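Local coordinates for leucyl-tRNA synthetase (Giardia intestinalis, PDB 3PZ6), which probably joins leucine to tRNA(Leu) at the expense of ATP, and is represented here by its CP1 domain, the module that carries the editing (deacylase) activity, at residues G107-N112 and I117-H122; L170-I175 and Y195-D200; G272-G277 and Q282-C287. The protein carries 2 engineered substitutions. All blocks are in the same frame, centred on the assembly; numbering follows the deposited sequence.

Interaction 1. Residues G107-N112 and I117-H122; sequences GAYYIN and IIVSEH
Tyr109 and Ile117, the two residues most covered here, face each other as a hydrogen-bonded antiparallel pair in the beta hairpin of strands 105-110 and 115-120. Tyr109 N donates to Ile117 O at 3.0 Å, and Ile117 N returns a more bent bond to Tyr109 O at 3.0 Å, its donor tilted from the carbonyl plane. Gly107 pairs with Val119 in the same way, Gly107 N reaching Val119 O at 2.9 Å. Between them Ala108 and Ile118 form the non-hydrogen-bonded pair on the other face. The strand directions differ by 128°, so the hairpin is strongly twisted. With CG beside its backbone N and anti to the carbonyl carbon (chi1 -54°), Tyr109 sends its ring back over Gly107, which has no side chain, and forward along the partner strand. Ile117 O lies at its edge, and Val119 CG2 comes obliquely to CD2 of Tyr109 at 3.9 Å. Tyr109 OH ends 3.6 Å from Glu121 CA at the start of helix 121-128. CG1 and CD1 of Ile111, where the chain turns a corner, lie against the CG1-CD1 arm of Ile117, the two CD1 atoms 3.5 Å apart. Ala124 and Met127 of helix 121-128 cover this face, while Ile118 packs on strand 79-86. Ser120 OG caps that helix at Ala123 N. Polar pairing is thus confined to the backbone: the N-H and C=O groups of the two hydrogen-bonded pairs satisfy one another, those of Ala108 and Ile118 turn outward to neighbouring strands, and the side chains meet mainly through apolar surfaces, Tyr109 OH resting on carbons of Glu121.

Interaction 2. Residues L170-I175 and Y195-D200; sequences LPLETI and YACYKD
Leu172 and Cys197 meet side by side where the chain leaves strand 167-171 and passes the flank of helix 192-202. One branch of the leucine does the touching: CD1 of Leu172 lies 3.7 Å from SG of Cys197, and the same methyl is 3.9 Å from Cys197 CB, so it rests against the whole short thiol arm. The Leu172 CB does not leave the backbone toward the helix; extension at chi1 (-170°) followed by a bend at chi2 (62°) carries CD1 across. Cys197 does set out toward the strand end, and with SG anti to its backbone N (chi1 -171°) the sulfur touches two neighbours, the Leu172 methyl and Pro171 O, the latter 3.7 Å from SG. Trp99 of the adjoining strand 97-100 touches both Leu172 and Cys197 and completes the apolar patch. Leu172 also opens a type I turn ending at Ile175, closed by a weak backbone bond. On the helix, Tyr195 and Tyr198 point elsewhere, their hydroxyls bonded to Glu244 and to Leu220 O respectively. With 112 Å² buried in all, the contact is small, and the sulfur acts in it mainly as a polarisable apolar surface, so the touch is probably held mainly by dispersion, with the polar anchoring of this helix made through other residues.

Interaction 3. Residues G272-G277 and Q282-C287; sequences GIMKMG and QSVKDC. Engineered in segment 282-287: Ser283 (natural residue Cys).
Gly272 O accepts from Val284 N at 2.7 Å, and Met274 N donates to Gln282 O at 2.8 Å; the two bonds flank a single beta bridge between Ile273 and Ser283. This bridge ties together the connection between helices 254-271 and 284-297: Gly272 ends the first helical run, strand 273-274 follows, and the chain returns into the N-terminus of the second helix. Val284 N stands above the Gly272 carbonyl plane, 38° out of it, whereas Met274 N lies nearly in line with the Gln282 carbonyl, though its N-H is bent away from straight (141°). A water also donates to Gly272 O and accepts from Lys285 N at 3.2 Å, linking the bridge to the first helical turn. Ser283, an engineered residue that is Cys in the natural protein, sits at the N-cap, where its OG takes a weak bond from Asp286 N. Packing lies beyond these bonds. Val284 lays CB and CG2 against the Gly272 carbonyl, while Met274, bent at chi2 and chi3, carries SD past Val284 CG2, 4.2 Å from it, toward Ile229 of strand 229-230. On the helix side, SG of Cys287 rests 3.5 Å from CG of Met274.

Overall arrangement
The three contacts follow one another along the chain of the CP1 domain without overlapping. Interactions 1 and 2 belong to the same large mixed sheet, one at its 105-120 hairpin and the other at the end of strand 167-171; their centres are 23 Å apart and their nearest atoms about 8 Å. Interaction 3 stands apart, on the small two-stranded sheet of 229-230 and 273-274. Its centre is 32 Å from that of interaction 1, across the chain's centre, and 26 Å from that of interaction 2. Each joins a strand or its end to a neighbouring strand or helix. No ligand or metal accompanies the three contacts, which are packing within the editing domain.

Interaction 1. Residues G107-N112 and I117-H122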
ATOM      1  N   GLY A 107      -3.292  -3.659  14.982  1.00 34.15           N
ATOM      2  CA  GLY A 107      -2.958  -4.869  15.711  1.00 36.46           C
ATOM      3  C   GLY A 107      -2.391  -5.916  14.785  1.00 36.44           C
ATOM      4  O   GLY A 107      -2.722  -5.947  13.601  1.00 39.08           O
ATOM      5  N   ALA A 108      -1.528  -6.767  15.330  1.00 39.49           N
ATOM      6  CA  ALA A 108      -0.984  -7.899  14.591  1.00 42.42           C
ATOM      7  C   ALA A 108      -1.788  -9.159  14.915  1.00 44.09           C
ATOM      8  O   ALA A 108      -1.973  -9.503  16.085  1.00 47.60           O
ATOM      9  CB  ALA A 108       0.492  -8.092  14.919  1.00 41.38           C
ATOM     10  N   TYR A 109      -2.274  -9.832  13.875  1.00 43.04           N
ATOM     11  CA  TYR A 109      -3.108 -11.022  14.037  1.00 47.21           C
ATOM     12  C   TYR A 109      -2.607 -12.167  13.164  1.00 49.09           C
ATOM     13  O   TYR A 109      -1.852 -11.946  12.214  1.00 43.59           O
ATOM     14  CB  TYR A 109      -4.558 -10.721  13.651  1.00 42.31           C
ATOM     15  CG  TYR A 109      -5.184  -9.542  14.355  1.00 47.44           C
ATOM     16  CD1 TYR A 109      -5.929  -9.718  15.523  1.00 49.36           C
ATOM     17  CD2 TYR A 109      -5.057  -8.255  13.839  1.00 43.70           C
ATOM     18  CE1 TYR A 109      -6.522  -8.629  16.169  1.00 48.63           C
ATOM     19  CE2 TYR A 109      -5.641  -7.167  14.474  1.00 43.58           C
ATOM     20  CZ  TYR A 109      -6.369  -7.358  15.636  1.00 46.87           C
ATOM     21  OH  TYR A 109      -6.943  -6.274  16.253  1.00 45.95           O
ATOM     22  N   TYR A 110      -3.033 -13.384  13.498  1.00 46.81           N
ATOM     23  CA  TYR A 110      -2.873 -14.535  12.622  1.00 47.83           C
ATOM     24  C   TYR A 110      -4.134 -14.694  11.771  1.00 52.32           C
ATOM     25  O   TYR A 110      -5.255 -14.538  12.271  1.00 49.24           O
ATOM     26  CB  TYR A 110      -2.652 -15.813  13.436  1.00 49.08           C
ATOM     27  CG  TYR A 110      -1.267 -15.987  14.027  1.00 44.94           C
ATOM     28  CD1 TYR A 110      -0.164 -16.241  13.215  1.00 43.02           C
ATOM     29  CD2 TYR A 110      -1.068 -15.939  15.402  1.00 47.16           C
ATOM     30  CE1 TYR A 110       1.106 -16.412  13.758  1.00 40.74           C
ATOM     31  CE2 TYR A 110       0.197 -16.111  15.953  1.00 39.32           C
ATOM     32  CZ  TYR A 110       1.275 -16.343  15.126  1.00 41.16           C
ATOM     33  OH  TYR A 110       2.525 -16.511  15.674  1.00 50.13           O
ATOM     34  N   ILE A 111      -3.946 -14.984  10.485  1.00 54.04           N
ATOM     35  CA  ILE A 111      -5.048 -15.373   9.599  1.00 56.63           C
ATOM     36  C   ILE A 111      -4.999 -16.891   9.406  1.00 58.55           C
ATOM     37  O   ILE A 111      -6.031 -17.561   9.376  1.00 58.94           O
ATOM     38  CB  ILE A 111      -4.963 -14.644   8.231  1.00 55.10           C
ATOM     39  CG1 ILE A 111      -5.204 -13.140   8.397  1.00 49.43           C
ATOM     40  CG2 ILE A 111      -5.938 -15.245   7.203  1.00 59.10           C
ATOM     41  CD1 ILE A 111      -6.655 -12.738   8.684  1.00 48.48           C
ATOM     42  N   ASN A 112      -3.779 -17.406   9.266  1.00 56.37           N
ATOM     43  CA  ASN A 112      -3.491 -18.833   9.269  1.00 57.35           C
ATOM     44  C   ASN A 112      -2.087 -19.068   9.834  1.00 59.71           C
ATOM     45  O   ASN A 112      -1.499 -18.161  10.424  1.00 59.91           O
ATOM     46  CB  ASN A 112      -3.653 -19.441   7.866  1.00 63.61           C
ATOM     47  CG  ASN A 112      -2.846 -18.709   6.802  1.00 64.38           C
ATOM     48  OD1 ASN A 112      -1.612 -18.746   6.795  1.00 58.88           O
ATOM     49  ND2 ASN A 112      -3.545 -18.064   5.877  1.00 65.62           N
ATOM     50  N   ILE A 117      -1.121 -10.704   9.573  1.00 36.88           N
ATOM     51  CA  ILE A 117      -1.522  -9.429   8.985  1.00 36.17           C
ATOM     52  C   ILE A 117      -1.651  -8.332  10.033  1.00 39.13           C
ATOM     53  O   ILE A 117      -1.974  -8.598  11.191  1.00 41.72           O
ATOM     54  CB  ILE A 117      -2.825  -9.520   8.155  1.00 35.73           C
ATOM     55  CG1 ILE A 117      -3.986 -10.000   9.020  1.00 36.39           C
ATOM     56  CG2 ILE A 117      -2.628 -10.413   6.943  1.00 38.12           C
ATOM     57  CD1 ILE A 117      -5.314  -9.491   8.564  1.00 38.03           C
ATOM     58  N   ILE A 118      -1.380  -7.101   9.615  1.00 37.59           N
ATOM     59  CA  ILE A 118      -1.544  -5.941  10.473  1.00 28.77           C
ATOM     60  C   ILE A 118      -2.678  -5.103   9.912  1.00 33.31           C
ATOM     61  O   ILE A 118      -2.626  -4.659   8.764  1.00 35.17           O
ATOM     62  CB  ILE A 118      -0.246  -5.115  10.586  1.00 29.27           C
ATOM     63  CG1 ILE A 118       0.894  -5.987  11.118  1.00 23.43           C
ATOM     64  CG2 ILE A 118      -0.460  -3.911  11.500  1.00 34.17           C
ATOM     65  CD1 ILE A 118       2.262  -5.412  10.900  1.00 27.46           C
ATOM     66  N   VAL A 119      -3.715  -4.923  10.725  1.00 34.10           N
ATOM     67  CA  VAL A 119      -4.907  -4.167  10.345  1.00 31.79           C
ATOM     68  C   VAL A 119      -5.464  -3.411  11.542  1.00 33.57           C
ATOM     69  O   VAL A 119      -4.977  -3.557  12.663  1.00 35.65           O
ATOM     70  CB  VAL A 119      -6.033  -5.081   9.773  1.00 32.55           C
ATOM     71  CG1 VAL A 119      -5.782  -5.410   8.318  1.00 32.32           C
ATOM     72  CG2 VAL A 119      -6.191  -6.352  10.603  1.00 33.56           C
ATOM     73  N   SER A 120      -6.487  -2.601  11.292  1.00 34.83           N
ATOM     74  CA  SER A 120      -7.293  -2.022  12.355  1.00 34.95           C
ATOM     75  C   SER A 120      -8.121  -3.125  13.001  1.00 41.36           C
ATOM     76  O   SER A 120      -8.394  -4.151  12.370  1.00 42.99           O
ATOM     77  CB  SER A 120      -8.220  -0.951  11.791  1.00 40.11           C
ATOM     78  OG  SER A 120      -9.184  -1.520  10.920  1.00 41.77           O
ATOM     79  N   GLU A 121      -8.514  -2.906  14.255  1.00 45.25           N
ATOM     80  CA  GLU A 121      -9.350  -3.847  14.999  1.00 42.98           C
ATOM     81  C   GLU A 121     -10.707  -4.004  14.319  1.00 48.68           C
ATOM     82  O   GLU A 121     -11.250  -5.110  14.245  1.00 49.56           O
ATOM     83  CB  GLU A 121      -9.528  -3.380  16.444  1.00 50.91           C
ATOM     84  CG  GLU A 121     -10.037  -4.462  17.386  1.00 57.15           C
ATOM     85  CD  GLU A 121     -10.336  -3.936  18.777  1.00 66.98           C
ATOM     86  OE1 GLU A 121     -11.534  -3.820  19.117  1.00 62.08           O
ATOM     87  OE2 GLU A 121      -9.380  -3.633  19.524  1.00 61.75           O
ATOM     88  N   HIS A 122     -11.231  -2.889  13.814  1.00 40.44           N
ATOM     89  CA  HIS A 122     -12.450  -2.873  13.021  1.00 42.91           C
ATOM     90  C   HIS A 122     -12.402  -3.897  11.887  1.00 52.18           C
ATOM     91  O   HIS A 122     -13.348  -4.666  11.701  1.00 59.48           O
ATOM     92  CB  HIS A 122     -12.679  -1.471  12.457  1.00 49.33           C
ATOM     93  CG  HIS A 122     -13.978  -1.312  11.731  1.00 62.25           C
ATOM     94  ND1 HIS A 122     -14.098  -1.494  10.369  1.00 58.39           N
ATOM     95  CD2 HIS A 122     -15.214  -0.978  12.177  1.00 59.43           C
ATOM     96  CE1 HIS A 122     -15.350  -1.281  10.007  1.00 57.58           C
ATOM     97  NE2 HIS A 122     -16.047  -0.966  11.084  1.00 59.11           N
TER

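Interaction 2. Residues L170-I175 and Y195-D200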
ATOM      1  N   LEU A 170       3.631   5.626   4.286  1.00 18.64           N
ATOM      2  CA  LEU A 170       3.650   7.068   4.461  1.00 20.70           C
ATOM      3  C   LEU A 170       2.422   7.590   5.229  1.00 29.64           C
ATOM      4  O   LEU A 170       1.415   6.877   5.353  1.00 21.76           O
ATOM      5  CB  LEU A 170       3.794   7.755   3.103  1.00 17.73           C
ATOM      6  CG  LEU A 170       5.038   7.447   2.266  1.00 27.76           C
ATOM      7  CD1 LEU A 170       5.059   8.383   1.067  1.00 24.90           C
ATOM      8  CD2 LEU A 170       6.333   7.590   3.072  1.00 24.34           C
ATOM      9  N   PRO A 171       2.508   8.828   5.754  1.00 18.87           N
ATOM     10  CA  PRO A 171       1.460   9.386   6.590  1.00 24.77           C
ATOM     11  C   PRO A 171       0.288   9.997   5.820  1.00 25.96           C
ATOM     12  O   PRO A 171       0.479  10.875   4.972  1.00 28.65           O
ATOM     13  CB  PRO A 171       2.202  10.468   7.394  1.00 24.69           C
ATOM     14  CG  PRO A 171       3.287  10.896   6.521  1.00 22.82           C
ATOM     15  CD  PRO A 171       3.686   9.712   5.697  1.00 21.52           C
ATOM     16  N   LEU A 172      -0.916   9.515   6.113  1.00 25.92           N
ATOM     17  CA  LEU A 172      -2.135  10.162   5.648  1.00 25.69           C
ATOM     18  C   LEU A 172      -3.014  10.509   6.846  1.00 27.91           C
ATOM     19  O   LEU A 172      -3.575   9.634   7.489  1.00 28.16           O
ATOM     20  CB  LEU A 172      -2.880   9.291   4.637  1.00 23.65           C
ATOM     21  CG  LEU A 172      -4.056   9.960   3.894  1.00 30.46           C
ATOM     22  CD1 LEU A 172      -3.604  11.158   3.044  1.00 23.93           C
ATOM     23  CD2 LEU A 172      -4.799   8.946   3.042  1.00 22.79           C
ATOM     24  N   GLU A 173      -3.120  11.799   7.135  1.00 29.26           N
ATOM     25  CA  GLU A 173      -3.786  12.289   8.344  1.00 34.72           C
ATOM     26  C   GLU A 173      -5.310  12.162   8.345  1.00 34.82           C
ATOM     27  O   GLU A 173      -5.943  12.325   9.391  1.00 31.65           O
ATOM     28  CB  GLU A 173      -3.399  13.745   8.610  1.00 28.80           C
ATOM     29  CG  GLU A 173      -1.952  13.928   9.009  1.00 34.75           C
ATOM     30  CD  GLU A 173      -1.511  15.385   8.980  1.00 47.34           C
ATOM     31  OE1 GLU A 173      -0.624  15.747   9.789  1.00 51.06           O
ATOM     32  OE2 GLU A 173      -2.041  16.169   8.151  1.00 43.86           O
ATOM     33  N   THR A 174      -5.886  11.864   7.183  1.00 32.10           N
ATOM     34  CA  THR A 174      -7.340  11.802   7.028  1.00 30.57           C
ATOM     35  C   THR A 174      -7.899  10.374   6.995  1.00 38.07           C
ATOM     36  O   THR A 174      -9.090  10.181   6.745  1.00 42.28           O
ATOM     37  CB  THR A 174      -7.805  12.558   5.759  1.00 34.36           C
ATOM     38  OG1 THR A 174      -7.274  11.914   4.593  1.00 39.75           O
ATOM     39  CG2 THR A 174      -7.347  14.015   5.792  1.00 33.82           C
ATOM     40  N   ILE A 175      -7.048   9.380   7.240  1.00 33.97           N
ATOM     41  CA  ILE A 175      -7.495   7.988   7.282  1.00 35.74           C
ATOM     42  C   ILE A 175      -8.504   7.769   8.412  1.00 38.93           C
ATOM     43  O   ILE A 175      -8.311   8.261   9.531  1.00 35.71           O
ATOM     44  CB  ILE A 175      -6.311   7.006   7.415  1.00 30.21           C
ATOM     45  CG1 ILE A 175      -5.624   6.840   6.056  1.00 34.58           C
ATOM     46  CG2 ILE A 175      -6.780   5.651   7.961  1.00 28.21           C
ATOM     47  CD1 ILE A 175      -4.395   5.957   6.065  1.00 26.30           C
ATOM     48  N   TYR A 195      -2.376  11.720  -5.065  1.00 20.76           N
ATOM     49  CA  TYR A 195      -1.388  12.628  -5.641  1.00 26.05           C
ATOM     50  C   TYR A 195      -1.177  13.893  -4.803  1.00 29.25           C
ATOM     51  O   TYR A 195      -0.036  14.324  -4.620  1.00 25.53           O
ATOM     52  CB  TYR A 195      -1.720  13.010  -7.084  1.00 20.97           C
ATOM     53  CG  TYR A 195      -0.698  13.961  -7.679  1.00 24.17           C
ATOM     54  CD1 TYR A 195       0.588  13.513  -8.017  1.00 27.17           C
ATOM     55  CD2 TYR A 195      -1.006  15.295  -7.902  1.00 18.01           C
ATOM     56  CE1 TYR A 195       1.535  14.366  -8.563  1.00 21.33           C
ATOM     57  CE2 TYR A 195      -0.058  16.164  -8.449  1.00 29.99           C
ATOM     58  CZ  TYR A 195       1.212  15.691  -8.778  1.00 30.28           C
ATOM     59  OH  TYR A 195       2.156  16.546  -9.317  1.00 32.64           O
ATOM     60  N   ALA A 196      -2.270  14.476  -4.306  1.00 22.86           N
ATOM     61  CA  ALA A 196      -2.186  15.701  -3.509  1.00 24.65           C
ATOM     62  C   ALA A 196      -1.297  15.487  -2.276  1.00 27.63           C
ATOM     63  O   ALA A 196      -0.360  16.247  -2.040  1.00 28.95           O
ATOM     64  CB  ALA A 196      -3.576  16.195  -3.110  1.00 21.08           C
ATOM     65  N   CYS A 197      -1.572  14.431  -1.517  1.00 25.65           N
ATOM     66  CA  CYS A 197      -0.762  14.114  -0.356  1.00 25.39           C
ATOM     67  C   CYS A 197       0.674  13.772  -0.731  1.00 30.89           C
ATOM     68  O   CYS A 197       1.616  14.228  -0.081  1.00 27.53           O
ATOM     69  CB  CYS A 197      -1.367  12.978   0.444  1.00 27.07           C
ATOM     70  SG  CYS A 197      -0.486  12.776   1.994  1.00 46.92           S
ATOM     71  N   TYR A 198       0.829  12.980  -1.790  1.00 29.06           N
ATOM     72  CA  TYR A 198       2.140  12.594  -2.287  1.00 23.72           C
ATOM     73  C   TYR A 198       2.972  13.842  -2.588  1.00 25.16           C
ATOM     74  O   TYR A 198       4.106  13.965  -2.122  1.00 26.81           O
ATOM     75  CB  TYR A 198       1.982  11.689  -3.515  1.00 28.03           C
ATOM     76  CG  TYR A 198       3.260  11.409  -4.277  1.00 33.70           C
ATOM     77  CD1 TYR A 198       4.050  10.299  -3.976  1.00 33.12           C
ATOM     78  CD2 TYR A 198       3.674  12.250  -5.305  1.00 27.78           C
ATOM     79  CE1 TYR A 198       5.226  10.042  -4.682  1.00 30.17           C
ATOM     80  CE2 TYR A 198       4.842  12.003  -6.007  1.00 34.34           C
ATOM     81  CZ  TYR A 198       5.611  10.900  -5.693  1.00 36.28           C
ATOM     82  OH  TYR A 198       6.771  10.666  -6.401  1.00 44.32           O
ATOM     83  N   LYS A 199       2.383  14.772  -3.334  1.00 26.27           N
ATOM     84  CA  LYS A 199       3.028  16.040  -3.700  1.00 27.29           C
ATOM     85  C   LYS A 199       3.287  16.951  -2.491  1.00 28.01           C
ATOM     86  O   LYS A 199       4.320  17.608  -2.416  1.00 28.46           O
ATOM     87  CB  LYS A 199       2.189  16.765  -4.756  1.00 24.44           C
ATOM     88  CG  LYS A 199       2.849  17.947  -5.403  1.00 31.96           C
ATOM     89  CD  LYS A 199       1.798  18.840  -5.997  1.00 38.59           C
ATOM     90  CE  LYS A 199       2.370  20.175  -6.421  1.00 44.57           C
ATOM     91  NZ  LYS A 199       1.296  21.206  -6.450  1.00 49.62           N
ATOM     92  N   ASP A 200       2.348  16.989  -1.554  1.00 27.26           N
ATOM     93  CA  ASP A 200       2.562  17.677  -0.274  1.00 29.91           C
ATOM     94  C   ASP A 200       3.833  17.209   0.468  1.00 29.65           C
ATOM     95  O   ASP A 200       4.603  18.039   0.962  1.00 27.86           O
ATOM     96  CB  ASP A 200       1.340  17.524   0.636  1.00 26.59           C
ATOM     97  CG  ASP A 200       0.210  18.476   0.273  1.00 39.86           C
ATOM     98  OD1 ASP A 200       0.420  19.386  -0.573  1.00 38.93           O
ATOM     99  OD2 ASP A 200      -0.896  18.311   0.840  1.00 39.53           O
TER

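Interaction 3. Residues G272-G277 and Q282-C287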
ATOM      1  N   GLY A 272     -10.879   3.887 -19.878  1.00 37.15           N
ATOM      2  CA  GLY A 272      -9.482   3.634 -19.521  1.00 33.66           C
ATOM      3  C   GLY A 272      -8.881   2.393 -20.143  1.00 30.27           C
ATOM      4  O   GLY A 272      -9.532   1.357 -20.227  1.00 34.52           O
ATOM      5  N   ILE A 273      -7.635   2.510 -20.588  1.00 33.47           N
ATOM      6  CA  ILE A 273      -6.916   1.397 -21.211  1.00 31.64           C
ATOM      7  C   ILE A 273      -5.603   1.156 -20.487  1.00 27.07           C
ATOM      8  O   ILE A 273      -4.793   2.068 -20.334  1.00 29.96           O
ATOM      9  CB  ILE A 273      -6.666   1.647 -22.721  1.00 33.13           C
ATOM     10  CG1 ILE A 273      -7.964   1.433 -23.503  1.00 33.27           C
ATOM     11  CG2 ILE A 273      -5.558   0.726 -23.260  1.00 27.40           C
ATOM     12  CD1 ILE A 273      -8.045   2.232 -24.773  1.00 43.75           C
ATOM     13  N   MET A 274      -5.415  -0.072 -20.023  1.00 25.01           N
ATOM     14  CA  MET A 274      -4.194  -0.450 -19.340  1.00 27.03           C
ATOM     15  C   MET A 274      -2.992  -0.261 -20.253  1.00 28.47           C
ATOM     16  O   MET A 274      -3.020  -0.638 -21.423  1.00 32.09           O
ATOM     17  CB  MET A 274      -4.279  -1.898 -18.857  1.00 29.60           C
ATOM     18  CG  MET A 274      -5.365  -2.132 -17.817  1.00 31.19           C
ATOM     19  SD  MET A 274      -5.101  -1.262 -16.252  1.00 33.36           S
ATOM     20  CE  MET A 274      -3.701  -2.139 -15.566  1.00 32.31           C
ATOM     21  N   LYS A 275      -1.937   0.330 -19.710  1.00 26.95           N
ATOM     22  CA  LYS A 275      -0.739   0.621 -20.492  1.00 30.09           C
ATOM     23  C   LYS A 275       0.460  -0.090 -19.901  1.00 27.87           C
ATOM     24  O   LYS A 275       1.504  -0.196 -20.532  1.00 28.27           O
ATOM     25  CB  LYS A 275      -0.491   2.132 -20.534  1.00 29.32           C
ATOM     26  CG  LYS A 275      -1.544   2.921 -21.293  1.00 24.35           C
ATOM     27  CD  LYS A 275      -1.123   3.188 -22.731  1.00 33.95           C
ATOM     28  CE  LYS A 275      -1.471   2.055 -23.651  1.00 34.41           C
ATOM     29  NZ  LYS A 275      -0.479   2.031 -24.745  1.00 45.11           N
ATOM     30  N   MET A 276       0.287  -0.564 -18.673  1.00 30.04           N
ATOM     31  CA  MET A 276       1.317  -1.288 -17.944  1.00 28.76           C
ATOM     32  C   MET A 276       0.704  -2.518 -17.294  1.00 26.05           C
ATOM     33  O   MET A 276      -0.517  -2.632 -17.187  1.00 29.21           O
ATOM     34  CB  MET A 276       1.951  -0.392 -16.874  1.00 24.15           C
ATOM     35  CG  MET A 276       2.852   0.705 -17.424  1.00 29.08           C
ATOM     36  SD  MET A 276       3.417   1.879 -16.173  1.00 31.68           S
ATOM     37  CE  MET A 276       4.345   0.786 -15.075  1.00 24.05           C
ATOM     38  N   GLY A 277       1.562  -3.429 -16.858  1.00 28.03           N
ATOM     39  CA  GLY A 277       1.130  -4.640 -16.186  1.00 28.00           C
ATOM     40  C   GLY A 277       0.862  -5.762 -17.169  1.00 32.07           C
ATOM     41  O   GLY A 277       1.069  -5.594 -18.369  1.00 37.33           O
ATOM     42  N   GLN A 282      -5.360  -4.077 -22.840  1.00 36.63           N
ATOM     43  CA  GLN A 282      -6.750  -4.347 -22.491  1.00 31.83           C
ATOM     44  C   GLN A 282      -7.351  -3.124 -21.808  1.00 34.63           C
ATOM     45  O   GLN A 282      -6.616  -2.297 -21.280  1.00 33.01           O
ATOM     46  CB  GLN A 282      -6.838  -5.582 -21.593  1.00 30.39           C
ATOM     47  CG  GLN A 282      -6.029  -6.758 -22.138  1.00 40.15           C
ATOM     48  CD  GLN A 282      -6.269  -8.075 -21.429  1.00 37.95           C
ATOM     49  OE1 GLN A 282      -5.601  -9.066 -21.725  1.00 42.52           O
ATOM     50  NE2 GLN A 282      -7.224  -8.103 -20.502  1.00 36.10           N
ATOM     51  N   SER A 283      -8.679  -3.008 -21.842  1.00 33.12           N
ATOM     52  CA  SER A 283      -9.373  -1.876 -21.230  1.00 34.62           C
ATOM     53  C   SER A 283      -9.582  -2.110 -19.737  1.00 37.52           C
ATOM     54  O   SER A 283      -9.473  -3.242 -19.259  1.00 44.09           O
ATOM     55  CB  SER A 283     -10.710  -1.608 -21.932  1.00 37.12           C
ATOM     56  OG  SER A 283     -11.754  -2.379 -21.364  1.00 46.05           O
ATOM     57  N   VAL A 284      -9.881  -1.042 -19.005  1.00 32.61           N
ATOM     58  CA  VAL A 284     -10.081  -1.133 -17.560  1.00 36.87           C
ATOM     59  C   VAL A 284     -11.318  -1.970 -17.194  1.00 42.14           C
ATOM     60  O   VAL A 284     -11.236  -2.852 -16.337  1.00 43.96           O
ATOM     61  CB  VAL A 284     -10.113   0.268 -16.898  1.00 35.65           C
ATOM     62  CG1 VAL A 284     -10.730   0.212 -15.510  1.00 32.89           C
ATOM     63  CG2 VAL A 284      -8.711   0.835 -16.825  1.00 31.18           C
ATOM     64  N   LYS A 285     -12.443  -1.705 -17.859  1.00 42.03           N
ATOM     65  CA  LYS A 285     -13.684  -2.446 -17.617  1.00 46.93           C
ATOM     66  C   LYS A 285     -13.500  -3.959 -17.771  1.00 49.99           C
ATOM     67  O   LYS A 285     -13.963  -4.730 -16.927  1.00 52.29           O
ATOM     68  CB  LYS A 285     -14.810  -1.938 -18.526  1.00 42.63           C
ATOM     69  N   ASP A 286     -12.790  -4.372 -18.822  1.00 48.80           N
ATOM     70  CA  ASP A 286     -12.643  -5.791 -19.155  1.00 47.52           C
ATOM     71  C   ASP A 286     -11.659  -6.564 -18.281  1.00 48.45           C
ATOM     72  O   ASP A 286     -11.836  -7.763 -18.069  1.00 52.54           O
ATOM     73  CB  ASP A 286     -12.267  -5.970 -20.632  1.00 48.72           C
ATOM     74  CG  ASP A 286     -13.419  -5.660 -21.579  1.00 56.61           C
ATOM     75  OD1 ASP A 286     -14.579  -5.530 -21.125  1.00 61.45           O
ATOM     76  OD2 ASP A 286     -13.161  -5.554 -22.794  1.00 56.54           O
ATOM     77  N   CYS A 287     -10.620  -5.902 -17.785  1.00 45.51           N
ATOM     78  CA  CYS A 287      -9.598  -6.622 -17.024  1.00 47.18           C
ATOM     79  C   CYS A 287      -9.642  -6.356 -15.518  1.00 45.12           C
ATOM     80  O   CYS A 287      -8.769  -6.811 -14.775  1.00 47.81           O
ATOM     81  CB  CYS A 287      -8.196  -6.388 -17.608  1.00 48.75           C
ATOM     82  SG  CYS A 287      -7.385  -4.861 -17.123  1.00 47.32           S
TER
HETATM   83  O   HOH W   1     -12.127   0.980 -19.588  1.00 41.05           O